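Local coordinates for protein titin (Homo sapiens, PDB 2J8H) that builds the elastic filament of muscle sarcomeres, here through two rigidly joined immunoglobulin domains of its A-band part, and as a whole probably also acts as a protein kinase, at residues N21-C26 and Y61-I66; T75-R80 and A92-E97. All coordinates share one frame; numbering follows the deposited sequence.

Contact 1. Residues N21-C26 and Y61-I66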
ATOM      1  N   ASN A  21      -6.635  -2.142  -6.748  1.00 49.28           N
ATOM      2  CA  ASN A  21      -7.695  -1.617  -7.556  1.00 49.14           C
ATOM      3  C   ASN A  21      -7.957  -2.648  -8.633  1.00 48.76           C
ATOM      4  O   ASN A  21      -7.025  -3.242  -9.165  1.00 49.60           O
ATOM      5  CB  ASN A  21      -7.306  -0.270  -8.173  1.00 49.33           C
ATOM      6  CG  ASN A  21      -7.150   0.830  -7.134  1.00 51.84           C
ATOM      7  OD1 ASN A  21      -7.299   0.607  -5.929  1.00 53.92           O
ATOM      8  ND2 ASN A  21      -6.825   2.030  -7.602  1.00 55.35           N
ATOM      9  N   ALA A  22      -9.224  -2.902  -8.920  1.00 47.54           N
ATOM     10  CA  ALA A  22      -9.595  -3.762 -10.011  1.00 47.25           C
ATOM     11  C   ALA A  22     -10.053  -2.834 -11.131  1.00 47.52           C
ATOM     12  O   ALA A  22     -10.821  -1.903 -10.886  1.00 46.92           O
ATOM     13  CB  ALA A  22     -10.711  -4.694  -9.592  1.00 46.69           C
ATOM     14  N   THR A  23      -9.559  -3.074 -12.346  1.00 47.25           N
ATOM     15  CA  THR A  23      -9.943  -2.284 -13.509  1.00 46.94           C
ATOM     16  C   THR A  23     -10.516  -3.206 -14.539  1.00 47.05           C
ATOM     17  O   THR A  23      -9.853  -4.131 -14.986  1.00 46.36           O
ATOM     18  CB  THR A  23      -8.742  -1.547 -14.096  1.00 47.05           C
ATOM     19  OG1 THR A  23      -8.169  -0.742 -13.064  1.00 45.03           O
ATOM     20  CG2 THR A  23      -9.171  -0.661 -15.280  1.00 46.18           C
ATOM     21  N   LEU A  24     -11.756  -2.939 -14.909  1.00 47.28           N
ATOM     22  CA  LEU A  24     -12.461  -3.713 -15.909  1.00 48.16           C
ATOM     23  C   LEU A  24     -12.472  -2.838 -17.141  1.00 48.05           C
ATOM     24  O   LEU A  24     -12.846  -1.667 -17.046  1.00 48.21           O
ATOM     25  CB  LEU A  24     -13.888  -3.951 -15.454  1.00 48.20           C
ATOM     26  CG  LEU A  24     -14.128  -4.923 -14.301  1.00 50.47           C
ATOM     27  CD1 LEU A  24     -13.556  -4.493 -12.986  1.00 53.44           C
ATOM     28  CD2 LEU A  24     -15.593  -5.032 -14.124  1.00 50.88           C
ATOM     29  N   VAL A  25     -12.047  -3.386 -18.274  1.00 47.60           N
ATOM     30  CA  VAL A  25     -11.820  -2.610 -19.476  1.00 48.23           C
ATOM     31  C   VAL A  25     -12.522  -3.320 -20.608  1.00 48.12           C
ATOM     32  O   VAL A  25     -12.524  -4.559 -20.664  1.00 48.73           O
ATOM     33  CB  VAL A  25     -10.311  -2.540 -19.871  1.00 49.11           C
ATOM     34  CG1 VAL A  25     -10.114  -1.460 -20.948  1.00 50.18           C
ATOM     35  CG2 VAL A  25      -9.400  -2.277 -18.668  1.00 51.12           C
ATOM     36  N   CYS A  26     -13.080  -2.557 -21.537  1.00 48.04           N
ATOM     37  CA  CYS A  26     -13.652  -3.149 -22.745  1.00 47.92           C
ATOM     38  C   CYS A  26     -13.542  -2.120 -23.852  1.00 47.95           C
ATOM     39  O   CYS A  26     -13.198  -0.957 -23.576  1.00 47.54           O
ATOM     40  CB  CYS A  26     -15.092  -3.582 -22.499  1.00 48.12           C
ATOM     41  SG  CYS A  26     -16.217  -2.278 -22.138  1.00 50.46           S
ATOM     42  N   TYR A  61     -12.934   2.968 -25.861  1.00 45.73           N
ATOM     43  CA  TYR A  61     -12.479   2.252 -24.691  1.00 45.66           C
ATOM     44  C   TYR A  61     -13.198   2.754 -23.458  1.00 46.19           C
ATOM     45  O   TYR A  61     -13.312   3.968 -23.262  1.00 45.96           O
ATOM     46  CB  TYR A  61     -10.991   2.422 -24.477  1.00 46.37           C
ATOM     47  CG  TYR A  61     -10.167   1.744 -25.507  1.00 46.41           C
ATOM     48  CD1 TYR A  61      -9.762   2.423 -26.631  1.00 47.28           C
ATOM     49  CD2 TYR A  61      -9.799   0.408 -25.368  1.00 47.20           C
ATOM     50  CE1 TYR A  61      -8.983   1.798 -27.617  1.00 47.19           C
ATOM     51  CE2 TYR A  61      -9.021  -0.231 -26.335  1.00 47.03           C
ATOM     52  CZ  TYR A  61      -8.624   0.472 -27.460  1.00 47.29           C
ATOM     53  OH  TYR A  61      -7.856  -0.133 -28.440  1.00 49.69           O
ATOM     54  N   HIS A  62     -13.651   1.809 -22.640  1.00 46.11           N
ATOM     55  CA  HIS A  62     -14.393   2.090 -21.416  1.00 46.48           C
ATOM     56  C   HIS A  62     -13.792   1.285 -20.301  1.00 46.82           C
ATOM     57  O   HIS A  62     -13.483   0.094 -20.488  1.00 46.19           O
ATOM     58  CB  HIS A  62     -15.838   1.662 -21.576  1.00 47.48           C
ATOM     59  CG  HIS A  62     -16.589   2.515 -22.537  1.00 46.82           C
ATOM     60  ND1 HIS A  62     -17.219   3.676 -22.153  1.00 47.93           N
ATOM     61  CD2 HIS A  62     -16.732   2.429 -23.880  1.00 47.24           C
ATOM     62  CE1 HIS A  62     -17.754   4.248 -23.215  1.00 48.56           C
ATOM     63  NE2 HIS A  62     -17.467   3.514 -24.275  1.00 47.56           N
ATOM     64  N   GLN A  63     -13.601   1.912 -19.143  1.00 46.00           N
ATOM     65  CA  GLN A  63     -13.117   1.157 -18.012  1.00 46.18           C
ATOM     66  C   GLN A  63     -13.744   1.622 -16.711  1.00 46.07           C
ATOM     67  O   GLN A  63     -14.141   2.779 -16.553  1.00 45.45           O
ATOM     68  CB  GLN A  63     -11.574   1.093 -17.979  1.00 46.47           C
ATOM     69  CG  GLN A  63     -10.877   2.281 -17.445  1.00 46.78           C
ATOM     70  CD  GLN A  63      -9.364   2.239 -17.541  1.00 46.50           C
ATOM     71  OE1 GLN A  63      -8.773   1.298 -18.059  1.00 48.66           O
ATOM     72  NE2 GLN A  63      -8.729   3.318 -17.103  1.00 45.73           N
ATOM     73  N   LEU A  64     -13.882   0.664 -15.809  1.00 45.66           N
ATOM     74  CA  LEU A  64     -14.364   0.911 -14.482  1.00 45.35           C
ATOM     75  C   LEU A  64     -13.232   0.556 -13.547  1.00 45.46           C
ATOM     76  O   LEU A  64     -12.682  -0.545 -13.625  1.00 46.45           O
ATOM     77  CB  LEU A  64     -15.561   0.018 -14.205  1.00 45.24           C
ATOM     78  CG  LEU A  64     -16.066  -0.029 -12.744  1.00 45.12           C
ATOM     79  CD1 LEU A  64     -16.701   1.283 -12.349  1.00 44.12           C
ATOM     80  CD2 LEU A  64     -17.064  -1.206 -12.601  1.00 46.16           C
ATOM     81  N   ILE A  65     -12.882   1.473 -12.661  1.00 45.21           N
ATOM     82  CA  ILE A  65     -11.910   1.213 -11.633  1.00 45.39           C
ATOM     83  C   ILE A  65     -12.628   1.087 -10.296  1.00 45.77           C
ATOM     84  O   ILE A  65     -13.310   2.012  -9.861  1.00 44.68           O
ATOM     85  CB  ILE A  65     -10.848   2.336 -11.531  1.00 45.30           C
ATOM     86  CG1 ILE A  65     -10.264   2.651 -12.921  1.00 45.75           C
ATOM     87  CG2 ILE A  65      -9.719   1.934 -10.535  1.00 44.83           C
ATOM     88  CD1 ILE A  65      -9.430   3.944 -12.985  1.00 46.08           C
ATOM     89  N   ILE A  66     -12.452  -0.073  -9.653  1.00 45.80           N
ATOM     90  CA  ILE A  66     -12.985  -0.343  -8.321  1.00 45.70           C
ATOM     91  C   ILE A  66     -11.813  -0.299  -7.391  1.00 45.88           C
ATOM     92  O   ILE A  66     -10.929  -1.129  -7.493  1.00 45.23           O
ATOM     93  CB  ILE A  66     -13.629  -1.738  -8.228  1.00 45.86           C
ATOM     94  CG1 ILE A  66     -14.631  -1.924  -9.368  1.00 45.58           C
ATOM     95  CG2 ILE A  66     -14.289  -1.954  -6.876  1.00 44.99           C
ATOM     96  CD1 ILE A  66     -15.128  -3.342  -9.523  1.00 47.59           C
TER

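Contact 2. Residues T75-R80 and A92-E97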
ATOM      1  N   THR A  75     -17.745 -10.250  -7.122  1.00 45.25           N
ATOM      2  CA  THR A  75     -19.042 -10.678  -7.633  1.00 46.01           C
ATOM      3  C   THR A  75     -19.043 -10.478  -9.138  1.00 46.46           C
ATOM      4  O   THR A  75     -17.988 -10.260  -9.739  1.00 46.72           O
ATOM      5  CB  THR A  75     -20.211  -9.909  -6.934  1.00 45.97           C
ATOM      6  OG1 THR A  75     -21.460 -10.486  -7.332  1.00 47.96           O
ATOM      7  CG2 THR A  75     -20.189  -8.417  -7.274  1.00 44.52           C
ATOM      8  N   VAL A  76     -20.212 -10.557  -9.750  1.00 47.96           N
ATOM      9  CA  VAL A  76     -20.342 -10.380 -11.188  1.00 47.85           C
ATOM     10  C   VAL A  76     -20.724  -8.942 -11.522  1.00 48.29           C
ATOM     11  O   VAL A  76     -21.505  -8.309 -10.812  1.00 48.09           O
ATOM     12  CB  VAL A  76     -21.375 -11.362 -11.791  1.00 49.03           C
ATOM     13  CG1 VAL A  76     -22.782 -11.003 -11.338  1.00 50.70           C
ATOM     14  CG2 VAL A  76     -21.299 -11.346 -13.303  1.00 49.28           C
ATOM     15  N   TYR A  77     -20.111  -8.434 -12.590  1.00 47.87           N
ATOM     16  CA  TYR A  77     -20.312  -7.092 -13.078  1.00 47.55           C
ATOM     17  C   TYR A  77     -20.786  -7.203 -14.503  1.00 47.88           C
ATOM     18  O   TYR A  77     -20.489  -8.189 -15.180  1.00 48.26           O
ATOM     19  CB  TYR A  77     -19.006  -6.297 -13.030  1.00 47.60           C
ATOM     20  CG  TYR A  77     -18.550  -6.062 -11.610  1.00 47.38           C
ATOM     21  CD1 TYR A  77     -17.862  -7.054 -10.898  1.00 48.37           C
ATOM     22  CD2 TYR A  77     -18.847  -4.879 -10.966  1.00 47.14           C
ATOM     23  CE1 TYR A  77     -17.474  -6.844  -9.582  1.00 45.34           C
ATOM     24  CE2 TYR A  77     -18.491  -4.674  -9.650  1.00 46.40           C
ATOM     25  CZ  TYR A  77     -17.792  -5.656  -8.964  1.00 45.93           C
ATOM     26  OH  TYR A  77     -17.432  -5.407  -7.650  1.00 45.42           O
ATOM     27  N   GLN A  78     -21.560  -6.208 -14.926  1.00 47.88           N
ATOM     28  CA  GLN A  78     -22.032  -6.092 -16.296  1.00 47.80           C
ATOM     29  C   GLN A  78     -21.662  -4.721 -16.837  1.00 47.03           C
ATOM     30  O   GLN A  78     -21.590  -3.759 -16.106  1.00 46.64           O
ATOM     31  CB  GLN A  78     -23.549  -6.250 -16.375  1.00 48.54           C
ATOM     32  CG  GLN A  78     -24.101  -7.592 -15.960  1.00 50.24           C
ATOM     33  CD  GLN A  78     -24.352  -7.719 -14.465  1.00 51.93           C
ATOM     34  OE1 GLN A  78     -24.670  -6.745 -13.789  1.00 53.93           O
ATOM     35  NE2 GLN A  78     -24.249  -8.945 -13.951  1.00 51.71           N
ATOM     36  N   VAL A  79     -21.389  -4.667 -18.124  1.00 46.70           N
ATOM     37  CA  VAL A  79     -21.238  -3.423 -18.866  1.00 46.37           C
ATOM     38  C   VAL A  79     -22.229  -3.492 -20.009  1.00 46.24           C
ATOM     39  O   VAL A  79     -22.406  -4.558 -20.645  1.00 44.42           O
ATOM     40  CB  VAL A  79     -19.793  -3.208 -19.383  1.00 46.91           C
ATOM     41  CG1 VAL A  79     -19.404  -4.282 -20.342  1.00 45.79           C
ATOM     42  CG2 VAL A  79     -19.610  -1.781 -19.998  1.00 45.79           C
ATOM     43  N   ARG A  80     -22.931  -2.382 -20.203  1.00 46.18           N
ATOM     44  CA  ARG A  80     -23.947  -2.299 -21.221  1.00 46.15           C
ATOM     45  C   ARG A  80     -23.625  -1.203 -22.189  1.00 46.22           C
ATOM     46  O   ARG A  80     -23.266  -0.110 -21.779  1.00 47.68           O
ATOM     47  CB  ARG A  80     -25.305  -2.026 -20.569  1.00 46.04           C
ATOM     48  CG  ARG A  80     -26.455  -2.053 -21.591  1.00 45.61           C
ATOM     49  CD  ARG A  80     -27.783  -1.630 -20.976  1.00 45.63           C
ATOM     50  NE  ARG A  80     -28.208  -2.578 -19.954  1.00 44.00           N
ATOM     51  CZ  ARG A  80     -29.320  -2.470 -19.245  1.00 43.76           C
ATOM     52  NH1 ARG A  80     -30.164  -1.463 -19.460  1.00 43.36           N
ATOM     53  NH2 ARG A  80     -29.609  -3.383 -18.329  1.00 43.35           N
ATOM     54  N   ALA A  92     -18.368  -9.916 -16.478  1.00 48.53           N
ATOM     55  CA  ALA A  92     -17.114 -10.463 -15.953  1.00 48.76           C
ATOM     56  C   ALA A  92     -17.297 -10.688 -14.460  1.00 48.59           C
ATOM     57  O   ALA A  92     -18.037  -9.951 -13.802  1.00 49.13           O
ATOM     58  CB  ALA A  92     -15.958  -9.485 -16.187  1.00 48.94           C
ATOM     59  N   SER A  93     -16.611 -11.681 -13.923  1.00 48.80           N
ATOM     60  CA  SER A  93     -16.560 -11.863 -12.487  1.00 48.70           C
ATOM     61  C   SER A  93     -15.247 -11.294 -11.963  1.00 48.66           C
ATOM     62  O   SER A  93     -14.194 -11.416 -12.601  1.00 48.95           O
ATOM     63  CB  SER A  93     -16.636 -13.334 -12.174  1.00 49.29           C
ATOM     64  OG  SER A  93     -15.440 -13.941 -12.618  1.00 52.05           O
ATOM     65  N   LEU A  94     -15.323 -10.668 -10.800  1.00 48.23           N
ATOM     66  CA  LEU A  94     -14.165 -10.302 -10.035  1.00 48.05           C
ATOM     67  C   LEU A  94     -14.051 -11.279  -8.851  1.00 47.83           C
ATOM     68  O   LEU A  94     -14.992 -11.447  -8.087  1.00 47.40           O
ATOM     69  CB  LEU A  94     -14.342  -8.885  -9.526  1.00 47.90           C
ATOM     70  CG  LEU A  94     -13.247  -8.345  -8.604  1.00 48.88           C
ATOM     71  CD1 LEU A  94     -11.825  -8.541  -9.174  1.00 49.77           C
ATOM     72  CD2 LEU A  94     -13.535  -6.885  -8.316  1.00 47.98           C
ATOM     73  N   GLU A  95     -12.919 -11.955  -8.725  1.00 47.69           N
ATOM     74  CA  GLU A  95     -12.643 -12.729  -7.552  1.00 48.24           C
ATOM     75  C   GLU A  95     -11.513 -12.007  -6.852  1.00 47.64           C
ATOM     76  O   GLU A  95     -10.617 -11.475  -7.494  1.00 46.81           O
ATOM     77  CB  GLU A  95     -12.284 -14.164  -7.926  1.00 48.61           C
ATOM     78  CG  GLU A  95     -13.545 -15.021  -8.116  1.00 51.38           C
ATOM     79  CD  GLU A  95     -13.472 -15.986  -9.290  1.00 52.69           C
ATOM     80  OE1 GLU A  95     -12.585 -16.887  -9.274  1.00 57.71           O
ATOM     81  OE2 GLU A  95     -14.340 -15.861 -10.207  1.00 60.72           O
ATOM     82  N   VAL A  96     -11.582 -11.950  -5.532  1.00 47.73           N
ATOM     83  CA  VAL A  96     -10.624 -11.176  -4.761  1.00 47.38           C
ATOM     84  C   VAL A  96      -9.833 -12.148  -3.933  1.00 47.21           C
ATOM     85  O   VAL A  96     -10.394 -12.928  -3.156  1.00 46.17           O
ATOM     86  CB  VAL A  96     -11.297 -10.106  -3.872  1.00 47.48           C
ATOM     87  CG1 VAL A  96     -10.248  -9.387  -3.012  1.00 45.95           C
ATOM     88  CG2 VAL A  96     -12.092  -9.104  -4.738  1.00 48.08           C
ATOM     89  N   GLU A  97      -8.521 -12.106  -4.123  1.00 47.36           N
ATOM     90  CA  GLU A  97      -7.620 -13.038  -3.485  1.00 47.78           C
ATOM     91  C   GLU A  97      -7.237 -12.441  -2.143  1.00 47.19           C
ATOM     92  O   GLU A  97      -6.776 -11.300  -2.070  1.00 45.44           O
ATOM     93  CB  GLU A  97      -6.351 -13.254  -4.321  1.00 48.31           C
ATOM     94  CG  GLU A  97      -6.580 -13.410  -5.837  1.00 49.42           C
ATOM     95  CD  GLU A  97      -5.275 -13.385  -6.627  1.00 50.35           C
ATOM     96  OE1 GLU A  97      -4.314 -12.674  -6.215  1.00 53.79           O
ATOM     97  OE2 GLU A  97      -5.202 -14.097  -7.649  1.00 53.27           O
TER

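Contact 1. Residues N21-C26 and Y61-I66
Leu24 and Leu64 face each other in antiparallel strands, and two backbone hydrogen bonds join them. Leu24 N reaches Leu64 O at 2.9 Å, and Leu64 N returns to Leu24 O. Ala22 with Ile66 and Cys26 with His62 are paired in the same way, so six N-H...O bonds hold the strands together. Ile66 N to Ala22 O is short, at 2.7 Å, and nearly straight. Between these pairs, Thr23-Ile65 and Val25-Gln63 are non-hydrogen-bonded. There the CA-H groups close on carbonyls, with Gln63 CA 3.0 Å from Leu24 O.

The tightly packed face carries Ala22, Leu24, Cys26, His62, Leu64 and Ile66. Leu24 CD1 meets Ile66 CD1 at 4.0 Å as the two side chains cross at a slant. Cys26 SG lies between its own backbone N and carbonyl carbon (chi1 64°), and it touches His62 CB at 4.0 Å. These strands are B and E of an I-set immunoglobulin sandwich, and this face is turned inward. Trp38 of strand 35-40 lies against Leu24, His62 and Leu64, as the core tryptophan does in this fold.

The other face is more polar and partly open to solvent at Thr23, Val25 and Ile65, although Gln63 is buried. Thr23 and Ile65 lie side by side, with Thr23 OG1 4.0 Å from Ile65 CG1. Thr23 CG2 stands anti to its backbone N and approaches Gln63 OE1 at 3.4 Å. Gln63 is extended beyond CG. Its NE2 bonds to Gln55 OE1 on strand 52-57, while its OE1 accepts from Ile186 N of the second subunit. Phe184 of that subunit packs on Thr23, and its Ile186 on Val25, so part of this outer face is covered in the assembly. At the strand ends, Asn21 OD1 bonds to Ser68 N and Tyr61 OH to Lys27 NZ.

Contact 2. Residues T75-R80 and A92-E97
Tyr77 and Ala92 form an antiparallel hydrogen-bonded pair, and the two short strands run antiparallel with 144° between their directions. Tyr77 N lies 2.8 Å from Ala92 O. Ala92 N returns to Tyr77 O at 3.0 Å. One more bond, from Leu94 N to Thr75 O at 2.9 Å, closes the pairing. Val76 and Ser93 lie between as a non-hydrogen-bonded pair.

Tyr77 carries most of the side-chain contact. With CG anti to its own carbonyl carbon (chi1 -67°), the ring lies with CE1 by Leu94, 3.7 Å from Leu94 CB. Leu94 CD2 is 4.1 Å from the same Tyr77 CE1. Ala92 O lies at the ring edge, near its plane. On the other face, Val76 CG2 comes 3.6 Å from Ala92 O.

The two strands are F and G of the I-set fold, joined as a beta hairpin. The Tyr77 hydroxyl bonds to Asp73 O, the tyrosine corner familiar in immunoglobulin domains. Val76 also bonds through its backbone to Gln41, and Ser93 to Leu14. The pairing is therefore short and mainly backbone-held, and its one substantial side-chain contact is apolar. The buried tyrosine keeps its ring in the core while its polar end is satisfied by a main-chain carbonyl.

From the N terminus, contact 1 closes first. It joins 21-26 to 61-66 across 34 intervening residues, which include strands 35-40 and 52-57. Strand 76-83 follows strand 61-66, and contact 2 then closes the beta hairpin of strands 76-83 and 86-102, with 11 residues between its segments. The two contacts are in series and neither nests in the other. They lie in the two facing sheets of the first immunoglobulin domain, with centres about 10 Å apart. Their inner side chains meet: Ile66 CD1 is 3.6 Å from Tyr77 CZ, Ala22 packs on Leu94, and Cys26 on Val79. Beyond contact 2, strand 86-102 runs on toward the second domain.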